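Local coordinates for GlcNAc Inducible Gene 2, GIG2 (Candida albicans, PDB 6AKZ), which is probably an iron-dependent oxygenase of the DUF1479 family that binds an iron(III) ion and acts on a substrate not yet known, at residues 126-132 with 175-181; 252-258 with 372-378; 259-265 with 365-371. One frame throughout, in Å; residues are numbered along the deposited sequence.

Interaction 1: 126-132 with 175-181; sequences SWYNVFW and GDRIRIR
Trp127 and Tyr128 form the edge strand of the main sheet, in what is probably the double-stranded beta-helix (jelly roll) expected of the cupin clan, paired antiparallel with Arg179 and Ile178 of strand 178-181. Three backbone bonds hold the pairing. Tyr128 N donates to Ile178 O at 3.0 Å and nearly straight, 175° at the hydrogen; the return bond from Ile178 N to Tyr128 O is weak at 3.4 Å; and Ile180 N reaches Ser126 O at 3.1 Å, more bent. Beyond Tyr128 the pairing ends at an inverse gamma turn centred on Asn129, so that Tyr128 O takes one good donor, Val130 N, besides the weak one.

Arg177 bridges the end of the ladder. A chi1 of 58° turns CG in between its own N and C, and the straight chain beyond carries the guanidinium to Trp127 and Asn129. NH1 bonds Asn129 OD1 at 2.8 Å, the acceptor in the guanidinium plane. The guanidinium, 21° from the Trp127 ring, passes over the rim of one face; Arg179 CB lies over the opposite face. This indole stands about 8 Å from the bound iron, so the edge pairing borders the metal site. Arg177 N is taken by Asp176 OD1. Arg179 NH1 bonds Ser367 OG, and its NE bonds Tyr371 OH.

On the face carrying Tyr128 and Ile178, these two, Ile180 and, from the loop, Val130 pack against helix 96-112. The hydroxyl, Tyr128 OH, accepts the N-H of Asn123, and a water 2.6 Å from Tyr128 OH donates to Ile180 O at 2.7 Å.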
loop_
_atom_site.group_PDB
_atom_site.type_symbol
_atom_site.label_atom_id
_atom_site.label_comp_id
_atom_site.label_asym_id
_atom_site.label_seq_id
_atom_site.Cartn_x
_atom_site.Cartn_y
_atom_site.Cartn_z
ATOM N N SER A 126 -15.937 8.088 -10.759
ATOM C CA SER A 126 -15.840 6.631 -10.716
ATOM C C SER A 126 -15.544 6.100 -9.312
ATOM O O SER A 126 -15.247 4.918 -9.139
ATOM C CB SER A 126 -14.773 6.139 -11.697
ATOM O OG SER A 126 -15.085 6.522 -13.025
ATOM N N TRP A 127 -15.627 6.974 -8.313
ATOM C CA TRP A 127 -15.369 6.593 -6.925
ATOM C C TRP A 127 -16.624 6.772 -6.077
ATOM O O TRP A 127 -17.282 7.809 -6.149
ATOM C CB TRP A 127 -14.218 7.418 -6.347
ATOM C CG TRP A 127 -12.926 7.247 -7.084
ATOM C CD1 TRP A 127 -12.480 7.989 -8.140
ATOM C CD2 TRP A 127 -11.911 6.269 -6.823
ATOM N NE1 TRP A 127 -11.250 7.534 -8.552
ATOM C CE2 TRP A 127 -10.879 6.478 -7.760
ATOM C CE3 TRP A 127 -11.776 5.237 -5.890
ATOM C CZ2 TRP A 127 -9.727 5.696 -7.789
ATOM C CZ3 TRP A 127 -10.631 4.461 -5.921
ATOM C CH2 TRP A 127 -9.622 4.694 -6.864
ATOM N N TYR A 128 -16.962 5.762 -5.279
ATOM C CA TYR A 128 -18.177 5.843 -4.436
ATOM C C TYR A 128 -17.781 5.710 -2.952
ATOM O O TYR A 128 -17.158 4.717 -2.562
ATOM C CB TYR A 128 -19.103 4.719 -4.840
ATOM C CG TYR A 128 -19.622 4.969 -6.223
ATOM C CD1 TYR A 128 -18.915 4.535 -7.353
ATOM C CD2 TYR A 128 -20.790 5.689 -6.410
ATOM C CE1 TYR A 128 -19.371 4.860 -8.630
ATOM C CE2 TYR A 128 -21.271 5.988 -7.687
ATOM C CZ TYR A 128 -20.565 5.554 -8.798
ATOM O OH TYR A 128 -21.024 5.842 -10.054
ATOM N N ASN A 129 -18.135 6.706 -2.136
ATOM C CA ASN A 129 -17.668 6.806 -0.754
ATOM C C ASN A 129 -18.610 6.019 0.143
ATOM O O ASN A 129 -19.319 6.600 0.978
ATOM C CB ASN A 129 -17.554 8.278 -0.326
ATOM C CG ASN A 129 -16.385 8.983 -1.005
ATOM O OD1 ASN A 129 -15.856 8.503 -1.982
ATOM N ND2 ASN A 129 -15.951 10.075 -0.452
ATOM N N VAL A 130 -18.683 4.721 -0.119
ATOM C CA VAL A 130 -19.386 3.781 0.678
ATOM C C VAL A 130 -18.274 2.938 1.344
ATOM O O VAL A 130 -17.357 2.389 0.681
ATOM C CB VAL A 130 -20.414 2.961 -0.116
ATOM C CG1 VAL A 130 -19.804 2.114 -1.250
ATOM C CG2 VAL A 130 -21.150 2.024 0.806
ATOM N N PHE A 131 -18.359 2.820 2.657
ATOM C CA PHE A 131 -17.336 2.110 3.443
ATOM C C PHE A 131 -17.793 0.853 4.177
ATOM O O PHE A 131 -17.008 -0.134 4.229
ATOM C CB PHE A 131 -16.726 3.114 4.405
ATOM C CG PHE A 131 -16.096 4.285 3.709
ATOM C CD1 PHE A 131 -14.842 4.190 3.137
ATOM C CD2 PHE A 131 -16.823 5.484 3.520
ATOM C CE1 PHE A 131 -14.250 5.278 2.528
ATOM C CE2 PHE A 131 -16.255 6.582 2.873
ATOM C CZ PHE A 131 -14.952 6.477 2.367
ATOM N N TRP A 132 -19.022 0.855 4.760
ATOM C CA TRP A 132 -19.474 -0.169 5.695
ATOM C C TRP A 132 -20.682 -1.011 5.222
ATOM O O TRP A 132 -21.371 -1.666 6.031
ATOM C CB TRP A 132 -19.719 0.448 7.124
ATOM C CG TRP A 132 -18.624 1.361 7.666
ATOM C CD1 TRP A 132 -18.720 2.689 7.979
ATOM C CD2 TRP A 132 -17.234 1.027 7.838
ATOM N NE1 TRP A 132 -17.489 3.210 8.368
ATOM C CE2 TRP A 132 -16.560 2.205 8.282
ATOM C CE3 TRP A 132 -16.508 -0.154 7.700
ATOM C CZ2 TRP A 132 -15.214 2.223 8.581
ATOM C CZ3 TRP A 132 -15.110 -0.110 7.982
ATOM C CH2 TRP A 132 -14.505 1.052 8.432
ATOM N N GLY A 175 -11.091 1.090 6.520
ATOM C CA GLY A 175 -12.259 1.313 5.639
ATOM C C GLY A 175 -11.853 1.991 4.368
ATOM O O GLY A 175 -11.168 3.020 4.379
ATOM N N ASP A 176 -12.252 1.423 3.243
ATOM C CA ASP A 176 -11.987 2.024 1.961
ATOM C C ASP A 176 -13.197 1.879 1.074
ATOM O O ASP A 176 -14.178 1.174 1.408
ATOM C CB ASP A 176 -10.728 1.415 1.326
ATOM C CG ASP A 176 -9.906 2.414 0.500
ATOM O OD1 ASP A 176 -10.410 3.430 0.077
ATOM O OD2 ASP A 176 -8.718 2.154 0.228
ATOM N N ARG A 177 -13.090 2.514 -0.083
ATOM C CA ARG A 177 -14.265 2.705 -0.896
ATOM C C ARG A 177 -14.268 1.789 -2.063
ATOM O O ARG A 177 -13.580 0.791 -2.076
ATOM C CB ARG A 177 -14.373 4.136 -1.253
ATOM C CG ARG A 177 -13.238 4.671 -1.952
ATOM C CD ARG A 177 -13.376 6.164 -1.947
ATOM N NE ARG A 177 -12.233 6.743 -2.651
ATOM C CZ ARG A 177 -12.231 7.992 -3.153
ATOM N NH1 ARG A 177 -13.297 8.805 -3.030
ATOM N NH2 ARG A 177 -11.172 8.422 -3.795
ATOM N N ILE A 178 -15.232 1.991 -2.961
ATOM C CA ILE A 178 -15.356 1.211 -4.152
ATOM C C ILE A 178 -15.150 2.113 -5.400
ATOM O O ILE A 178 -15.285 3.321 -5.357
ATOM C CB ILE A 178 -16.673 0.435 -4.160
ATOM C CG1 ILE A 178 -17.865 1.335 -4.330
ATOM C CG2 ILE A 178 -16.831 -0.399 -2.850
ATOM C CD1 ILE A 178 -19.169 0.576 -4.592
ATOM N N ARG A 179 -14.757 1.471 -6.496
ATOM C CA ARG A 179 -14.675 2.106 -7.792
ATOM C C ARG A 179 -15.581 1.366 -8.765
ATOM O O ARG A 179 -15.636 0.122 -8.800
ATOM C CB ARG A 179 -13.243 2.126 -8.286
ATOM C CG ARG A 179 -13.196 2.420 -9.786
ATOM C CD ARG A 179 -11.792 2.570 -10.267
ATOM N NE ARG A 179 -10.862 1.420 -10.098
ATOM C CZ ARG A 179 -10.797 0.305 -10.826
ATOM N NH1 ARG A 179 -11.756 -0.013 -11.687
ATOM N NH2 ARG A 179 -9.734 -0.518 -10.682
ATOM N N ILE A 180 -16.410 2.120 -9.494
ATOM C CA ILE A 180 -17.180 1.532 -10.574
ATOM C C ILE A 180 -16.946 2.464 -11.756
ATOM O O ILE A 180 -17.533 3.555 -11.788
ATOM C CB ILE A 180 -18.695 1.466 -10.263
ATOM C CG1 ILE A 180 -18.936 0.639 -9.001
ATOM C CG2 ILE A 180 -19.459 0.798 -11.398
ATOM C CD1 ILE A 180 -20.369 0.657 -8.510
ATOM N N ARG A 181 -16.006 2.089 -12.642
ATOM C CA ARG A 181 -15.523 2.932 -13.722
ATOM C C ARG A 181 -16.216 2.528 -15.026
ATOM O O ARG A 181 -16.096 1.416 -15.495
ATOM C CB ARG A 181 -14.051 2.840 -13.895
ATOM C CG ARG A 181 -13.464 3.784 -14.970
ATOM C CD ARG A 181 -11.978 3.795 -14.847
ATOM N NE ARG A 181 -11.366 4.540 -15.936
ATOM C CZ ARG A 181 -10.067 4.591 -16.175
ATOM N NH1 ARG A 181 -9.192 3.922 -15.431
ATOM N NH2 ARG A 181 -9.623 5.336 -17.170
HETATM O O HOH W 1 -19.888 4.790 -12.137
#

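Interaction 2: 252-258 with 372-378; sequences SFRTLQG and YGQTPLS
Phe253 meets the far end of segment 372-378: Ser378 OG lies at the ring edge, 3.6 Å from CD2, and Pro376 CG is 4.1 Å from CE2. At Arg254 the backbone draws close, CA making a CA-H...O contact of 3.1 Å with Gln374 O, which also accepts a weak bond from Thr255 N. Thr255 then forms the side-chain bond of the contact: OG1 donates to Gln374 OE1 at 2.6 Å, in the carbonyl plane and on a lone pair. Gln374 swings CG opposite its own N (chi1 -179°) and stretches out alongside Leu256, bringing OE1 within 3.5 Å of Leu256 CD1.

Leu256 O takes the N-H of Gln374 at 2.9 Å. Gln257 points away from segment 372-378, and its NE2 bonds OD2 of Asp194, one of the residues that bind the iron. Gly258 O takes the N-H of Tyr372 at 2.9 Å, the donor 46° above the carbonyl plane. The contact thus joins the start of strand 256-261 to the chain leaving strand 367-371; main-chain bonds on either side of Gln257, at Leu256 and Gly258, are consistent with a fixed backbone beneath a side chain about 4 Å from the iron.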
loop_
_atom_site.group_PDB
_atom_site.type_symbol
_atom_site.label_atom_id
_atom_site.label_comp_id
_atom_site.label_asym_id
_atom_site.label_seq_id
_atom_site.Cartn_x
_atom_site.Cartn_y
_atom_site.Cartn_z
ATOM N N SER A 252 -3.632 4.883 7.695
ATOM C CA SER A 252 -3.183 3.563 8.165
ATOM C C SER A 252 -1.828 3.179 7.513
ATOM O O SER A 252 -1.448 3.712 6.469
ATOM C CB SER A 252 -4.245 2.522 7.798
ATOM O OG SER A 252 -4.289 2.334 6.362
ATOM N N PHE A 253 -1.108 2.298 8.195
ATOM C CA PHE A 253 0.109 1.637 7.726
ATOM C C PHE A 253 -0.332 0.387 7.022
ATOM O O PHE A 253 -0.803 -0.565 7.684
ATOM C CB PHE A 253 1.026 1.323 8.906
ATOM C CG PHE A 253 2.130 0.403 8.599
ATOM C CD1 PHE A 253 2.939 0.571 7.453
ATOM C CD2 PHE A 253 2.405 -0.637 9.434
ATOM C CE1 PHE A 253 3.973 -0.318 7.187
ATOM C CE2 PHE A 253 3.420 -1.548 9.146
ATOM C CZ PHE A 253 4.206 -1.395 8.022
ATOM N N ARG A 254 -0.275 0.381 5.675
ATOM C CA ARG A 254 -0.716 -0.811 4.929
ATOM C C ARG A 254 0.593 -1.385 4.320
ATOM O O ARG A 254 1.376 -0.618 3.739
ATOM C CB ARG A 254 -1.676 -0.428 3.787
ATOM C CG ARG A 254 -2.974 0.255 4.259
ATOM C CD ARG A 254 -3.828 0.709 3.100
ATOM N NE ARG A 254 -3.174 1.785 2.356
ATOM C CZ ARG A 254 -3.632 2.310 1.220
ATOM N NH1 ARG A 254 -4.800 1.922 0.750
ATOM N NH2 ARG A 254 -2.961 3.309 0.626
ATOM N N THR A 255 0.820 -2.677 4.505
ATOM C CA THR A 255 1.914 -3.401 3.909
ATOM C C THR A 255 1.621 -3.628 2.439
ATOM O O THR A 255 2.570 -3.627 1.615
ATOM C CB THR A 255 2.130 -4.758 4.590
ATOM O OG1 THR A 255 0.876 -5.447 4.805
ATOM C CG2 THR A 255 2.725 -4.557 5.947
ATOM N N LEU A 256 0.355 -3.902 2.137
ATOM C CA LEU A 256 -0.054 -4.152 0.774
ATOM C C LEU A 256 -1.265 -3.380 0.449
ATOM O O LEU A 256 -2.188 -3.313 1.295
ATOM C CB LEU A 256 -0.400 -5.624 0.598
ATOM C CG LEU A 256 0.706 -6.654 0.835
ATOM C CD1 LEU A 256 0.073 -8.048 0.704
ATOM C CD2 LEU A 256 1.840 -6.458 -0.166
ATOM N N GLN A 257 -1.367 -2.879 -0.777
ATOM C CA GLN A 257 -2.651 -2.361 -1.274
ATOM C C GLN A 257 -3.278 -3.509 -2.046
ATOM O O GLN A 257 -2.614 -4.438 -2.496
ATOM C CB GLN A 257 -2.481 -1.209 -2.232
ATOM C CG GLN A 257 -1.900 0.076 -1.593
ATOM C CD GLN A 257 -1.986 1.287 -2.518
ATOM O OE1 GLN A 257 -3.046 1.552 -3.054
ATOM N NE2 GLN A 257 -0.922 2.076 -2.618
ATOM N N GLY A 258 -4.572 -3.436 -2.170
ATOM C CA GLY A 258 -5.322 -4.493 -2.832
ATOM C C GLY A 258 -6.724 -4.194 -3.229
ATOM O O GLY A 258 -7.325 -3.244 -2.685
ATOM N N TYR A 372 -9.408 -3.127 -0.603
ATOM C CA TYR A 372 -9.138 -3.740 0.731
ATOM C C TYR A 372 -7.671 -4.075 0.790
ATOM O O TYR A 372 -7.231 -4.902 -0.008
ATOM C CB TYR A 372 -10.094 -4.960 0.933
ATOM C CG TYR A 372 -10.021 -5.584 2.299
ATOM C CD1 TYR A 372 -9.951 -4.761 3.464
ATOM C CD2 TYR A 372 -10.186 -6.962 2.460
ATOM C CE1 TYR A 372 -9.922 -5.355 4.733
ATOM C CE2 TYR A 372 -10.089 -7.544 3.731
ATOM C CZ TYR A 372 -9.955 -6.730 4.832
ATOM O OH TYR A 372 -9.864 -7.249 6.105
ATOM N N GLY A 373 -6.908 -3.422 1.708
ATOM C CA GLY A 373 -5.512 -3.522 1.855
ATOM C C GLY A 373 -5.186 -4.357 3.038
ATOM O O GLY A 373 -6.055 -4.671 3.884
ATOM N N GLN A 374 -3.908 -4.753 3.103
ATOM C CA GLN A 374 -3.415 -5.395 4.286
ATOM C C GLN A 374 -2.928 -4.407 5.318
ATOM O O GLN A 374 -2.026 -3.618 5.030
ATOM C CB GLN A 374 -2.261 -6.332 3.873
ATOM C CG GLN A 374 -1.684 -7.087 5.072
ATOM C CD GLN A 374 -0.754 -8.186 4.629
ATOM O OE1 GLN A 374 0.326 -7.926 4.227
ATOM N NE2 GLN A 374 -1.172 -9.463 4.810
ATOM N N THR A 375 -3.521 -4.454 6.509
ATOM C CA THR A 375 -3.257 -3.506 7.555
ATOM C C THR A 375 -3.004 -4.361 8.826
ATOM O O THR A 375 -3.917 -4.806 9.512
ATOM C CB THR A 375 -4.501 -2.635 7.758
ATOM O OG1 THR A 375 -4.838 -1.986 6.523
ATOM C CG2 THR A 375 -4.266 -1.617 8.844
ATOM N N PRO A 376 -1.739 -4.635 9.141
ATOM C CA PRO A 376 -1.479 -5.462 10.322
ATOM C C PRO A 376 -1.731 -4.727 11.628
ATOM O O PRO A 376 -1.589 -3.490 11.699
ATOM C CB PRO A 376 0.036 -5.804 10.168
ATOM C CG PRO A 376 0.589 -4.541 9.442
ATOM C CD PRO A 376 -0.521 -4.165 8.457
ATOM N N LEU A 377 -2.087 -5.521 12.627
ATOM C CA LEU A 377 -2.147 -5.028 13.968
ATOM C C LEU A 377 -0.746 -4.563 14.358
ATOM O O LEU A 377 0.191 -5.345 14.417
ATOM C CB LEU A 377 -2.717 -6.053 14.958
ATOM C CG LEU A 377 -2.651 -5.622 16.458
ATOM C CD1 LEU A 377 -3.551 -4.418 16.658
ATOM C CD2 LEU A 377 -3.195 -6.829 17.246
ATOM N N SER A 378 -0.603 -3.298 14.520
ATOM C CA SER A 378 0.743 -2.695 14.768
ATOM C C SER A 378 0.628 -1.394 15.409
ATOM O O SER A 378 -0.440 -0.749 15.426
ATOM C CB SER A 378 1.581 -2.596 13.438
ATOM O OG SER A 378 1.083 -1.536 12.650
#

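Interaction 3: 259-265 with 365-371; sequences WLALSNN and GHSSVLY
Trp259 packs against Val369 and Tyr371. Its CB lies 3.3 Å from Leu370 O, close to the backbone of the partner strand. With chi1 at 48°, CG sits between the backbone N and the carbonyl carbon, which lays the indole across Val369: CG meets Val369 CG2, CD2 meets CG1, CE3 comes within 3.5 Å of CG1, and CZ3 and CE2 also lie near CG1. This is a CH-pi contact, the methyl 3.6 Å from the centroid of the six-membered ring and 19° off its normal. On the five-membered side CD1 approaches Tyr371 CE1, making an offset edge-to-face pair in which the indole edge is turned to the phenol face, planes 79° apart. At NE1 a weak bond reaches a water that also binds Tyr371 OH; that hydroxyl is further bonded to Arg179 NE.

Strands 256-261 and 367-371 are antiparallel neighbours in the main sheet, with Trp259, Ala261, Val369 and Tyr371 on one face and Leu260 and Leu370 on the other, where helix 96-112 covers Leu260. The Tyr371 side chain is about 7 Å from the bound iron, which places the face of Trp259, Val369 and Tyr371 near the metal. Leu260 and Leu370 exchange two backbone bonds, and Leu262 N continues the ladder to Ser368 O.

Past Leu262, side chains take over from the regular ladder. Ser263 OG accepts the N-H of Ser368 at 2.9 Å, almost straight, and itself donates to Asn265 OD1 at 2.6 Å on a lone pair in the carbonyl plane. The other end of that amide, Asn265 ND2, donates to His366 O at 2.9 Å. His366 ND1 and Ser368 OG are 2.7 Å apart and hydrogen-bonded, while the imidazole stacks on Phe103 of helix 96-112.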
loop_
_atom_site.group_PDB
_atom_site.type_symbol
_atom_site.label_atom_id
_atom_site.label_comp_id
_atom_site.label_asym_id
_atom_site.label_seq_id
_atom_site.Cartn_x
_atom_site.Cartn_y
_atom_site.Cartn_z
ATOM N N TRP A 259 -7.286 -5.084 -4.031
ATOM C CA TRP A 259 -8.720 -5.050 -4.269
ATOM C C TRP A 259 -9.250 -6.311 -4.856
ATOM O O TRP A 259 -8.458 -7.168 -5.393
ATOM C CB TRP A 259 -9.058 -3.897 -5.217
ATOM C CG TRP A 259 -8.266 -3.704 -6.475
ATOM C CD1 TRP A 259 -7.441 -2.628 -6.718
ATOM C CD2 TRP A 259 -8.283 -4.460 -7.725
ATOM N NE1 TRP A 259 -6.947 -2.682 -8.010
ATOM C CE2 TRP A 259 -7.452 -3.751 -8.654
ATOM C CE3 TRP A 259 -8.903 -5.632 -8.147
ATOM C CZ2 TRP A 259 -7.189 -4.212 -9.921
ATOM C CZ3 TRP A 259 -8.670 -6.095 -9.431
ATOM C CH2 TRP A 259 -7.826 -5.403 -10.296
ATOM N N LEU A 260 -10.538 -6.470 -4.650
ATOM C CA LEU A 260 -11.334 -7.595 -5.168
ATOM C C LEU A 260 -12.026 -7.180 -6.437
ATOM O O LEU A 260 -12.736 -6.160 -6.452
ATOM C CB LEU A 260 -12.375 -8.069 -4.141
ATOM C CG LEU A 260 -13.406 -9.165 -4.582
ATOM C CD1 LEU A 260 -12.660 -10.456 -4.735
ATOM C CD2 LEU A 260 -14.441 -9.267 -3.501
ATOM N N ALA A 261 -11.862 -7.954 -7.491
ATOM C CA ALA A 261 -12.506 -7.710 -8.797
ATOM C C ALA A 261 -14.007 -8.012 -8.809
ATOM O O ALA A 261 -14.416 -9.135 -8.524
ATOM C CB ALA A 261 -11.819 -8.540 -9.902
ATOM N N LEU A 262 -14.815 -7.009 -9.137
ATOM C CA LEU A 262 -16.289 -7.134 -9.215
ATOM C C LEU A 262 -16.723 -7.190 -10.695
ATOM O O LEU A 262 -17.930 -7.281 -10.994
ATOM C CB LEU A 262 -16.920 -5.916 -8.561
ATOM C CG LEU A 262 -16.573 -5.682 -7.083
ATOM C CD1 LEU A 262 -17.267 -4.399 -6.611
ATOM C CD2 LEU A 262 -16.918 -6.910 -6.282
ATOM N N SER A 263 -15.754 -7.206 -11.597
ATOM C CA SER A 263 -16.037 -7.187 -13.038
ATOM C C SER A 263 -14.928 -7.939 -13.804
ATOM O O SER A 263 -13.828 -8.163 -13.260
ATOM C CB SER A 263 -16.143 -5.752 -13.518
ATOM O OG SER A 263 -14.948 -5.027 -13.294
ATOM N N ASN A 264 -15.235 -8.334 -15.038
ATOM C CA ASN A 264 -14.235 -8.869 -15.950
ATOM C C ASN A 264 -13.735 -7.737 -16.823
ATOM O O ASN A 264 -14.580 -7.123 -17.531
ATOM C CB ASN A 264 -14.841 -9.907 -16.889
ATOM C CG ASN A 264 -15.429 -11.076 -16.169
ATOM O OD1 ASN A 264 -14.840 -11.683 -15.234
ATOM N ND2 ASN A 264 -16.670 -11.389 -16.557
ATOM N N ASN A 265 -12.411 -7.454 -16.846
ATOM C CA ASN A 265 -11.834 -6.389 -17.722
ATOM C C ASN A 265 -10.478 -6.823 -18.226
ATOM O O ASN A 265 -9.681 -7.324 -17.442
ATOM C CB ASN A 265 -11.654 -5.084 -16.980
ATOM C CG ASN A 265 -12.914 -4.669 -16.247
ATOM O OD1 ASN A 265 -13.106 -5.080 -15.065
ATOM N ND2 ASN A 265 -13.856 -4.003 -16.941
ATOM N N GLY A 365 -17.520 -2.981 -20.619
ATOM C CA GLY A 365 -18.413 -2.820 -19.481
ATOM C C GLY A 365 -17.662 -2.166 -18.367
ATOM O O GLY A 365 -16.487 -1.832 -18.473
ATOM N N HIS A 366 -18.351 -1.991 -17.253
ATOM C CA HIS A 366 -17.787 -1.352 -16.078
ATOM C C HIS A 366 -16.552 -2.150 -15.576
ATOM O O HIS A 366 -16.461 -3.367 -15.739
ATOM C CB HIS A 366 -18.880 -1.189 -14.948
ATOM C CG HIS A 366 -19.373 -2.493 -14.432
ATOM N ND1 HIS A 366 -18.803 -3.116 -13.329
ATOM C CD2 HIS A 366 -20.357 -3.334 -14.861
ATOM C CE1 HIS A 366 -19.428 -4.253 -13.098
ATOM N NE2 HIS A 366 -20.322 -4.436 -14.049
ATOM N N SER A 367 -15.577 -1.374 -15.104
ATOM C CA SER A 367 -14.393 -1.862 -14.437
ATOM C C SER A 367 -14.581 -1.420 -12.934
ATOM O O SER A 367 -14.450 -0.254 -12.569
ATOM C CB SER A 367 -13.167 -1.248 -15.022
ATOM O OG SER A 367 -12.093 -1.573 -14.233
ATOM N N SER A 368 -14.904 -2.401 -12.106
ATOM C CA SER A 368 -15.308 -2.163 -10.721
ATOM C C SER A 368 -14.532 -3.072 -9.775
ATOM O O SER A 368 -14.306 -4.258 -10.057
ATOM C CB SER A 368 -16.739 -2.450 -10.575
ATOM O OG SER A 368 -17.509 -1.676 -11.517
ATOM N N VAL A 369 -14.104 -2.432 -8.688
ATOM C CA VAL A 369 -13.357 -3.102 -7.666
ATOM C C VAL A 369 -13.767 -2.639 -6.287
ATOM O O VAL A 369 -14.298 -1.539 -6.076
ATOM C CB VAL A 369 -11.832 -2.997 -7.843
ATOM C CG1 VAL A 369 -11.398 -3.466 -9.208
ATOM C CG2 VAL A 369 -11.299 -1.601 -7.536
ATOM N N LEU A 370 -13.449 -3.488 -5.327
ATOM C CA LEU A 370 -13.670 -3.156 -3.899
ATOM C C LEU A 370 -12.304 -3.162 -3.243
ATOM O O LEU A 370 -11.636 -4.195 -3.249
ATOM C CB LEU A 370 -14.547 -4.239 -3.326
ATOM C CG LEU A 370 -15.071 -4.249 -1.858
ATOM C CD1 LEU A 370 -16.209 -5.265 -1.892
ATOM C CD2 LEU A 370 -13.978 -4.762 -0.930
ATOM N N TYR A 371 -11.874 -1.987 -2.828
ATOM C CA TYR A 371 -10.560 -1.783 -2.239
ATOM C C TYR A 371 -10.486 -2.382 -0.853
ATOM O O TYR A 371 -11.375 -2.136 -0.034
ATOM C CB TYR A 371 -10.163 -0.312 -2.150
ATOM C CG TYR A 371 -9.876 0.268 -3.560
ATOM C CD1 TYR A 371 -8.625 0.181 -4.131
ATOM C CD2 TYR A 371 -10.909 0.801 -4.306
ATOM C CE1 TYR A 371 -8.377 0.658 -5.434
ATOM C CE2 TYR A 371 -10.654 1.298 -5.596
ATOM C CZ TYR A 371 -9.418 1.217 -6.157
ATOM O OH TYR A 371 -9.182 1.666 -7.465
HETATM O O HOH W 2 -6.870 0.494 -8.970
HETATM O O HOH W 3 -12.463 -5.706 -11.760
#

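All three contacts are largely buried and reach the same sheet. Interactions 2 and 3 use successive parts of strand 256-261, and interaction 1 adds the outer strand pair beyond 367-371, to which strand 178-181 is joined by backbone bonds of Arg179 and Arg181. Interaction 1, at the sheet edge, includes the exposed Asn129 and adds to its ladder an arginine lying over an indole and bonded to an amide. Interaction 3 has the more regular pairing, with aromatic packing on one face and a serine-asparagine network at its end. Interaction 2, nearest the chain's centre, is irregular and lies closest to the iron. The Trp127 ring of interaction 1 meets Tyr371 of interaction 3.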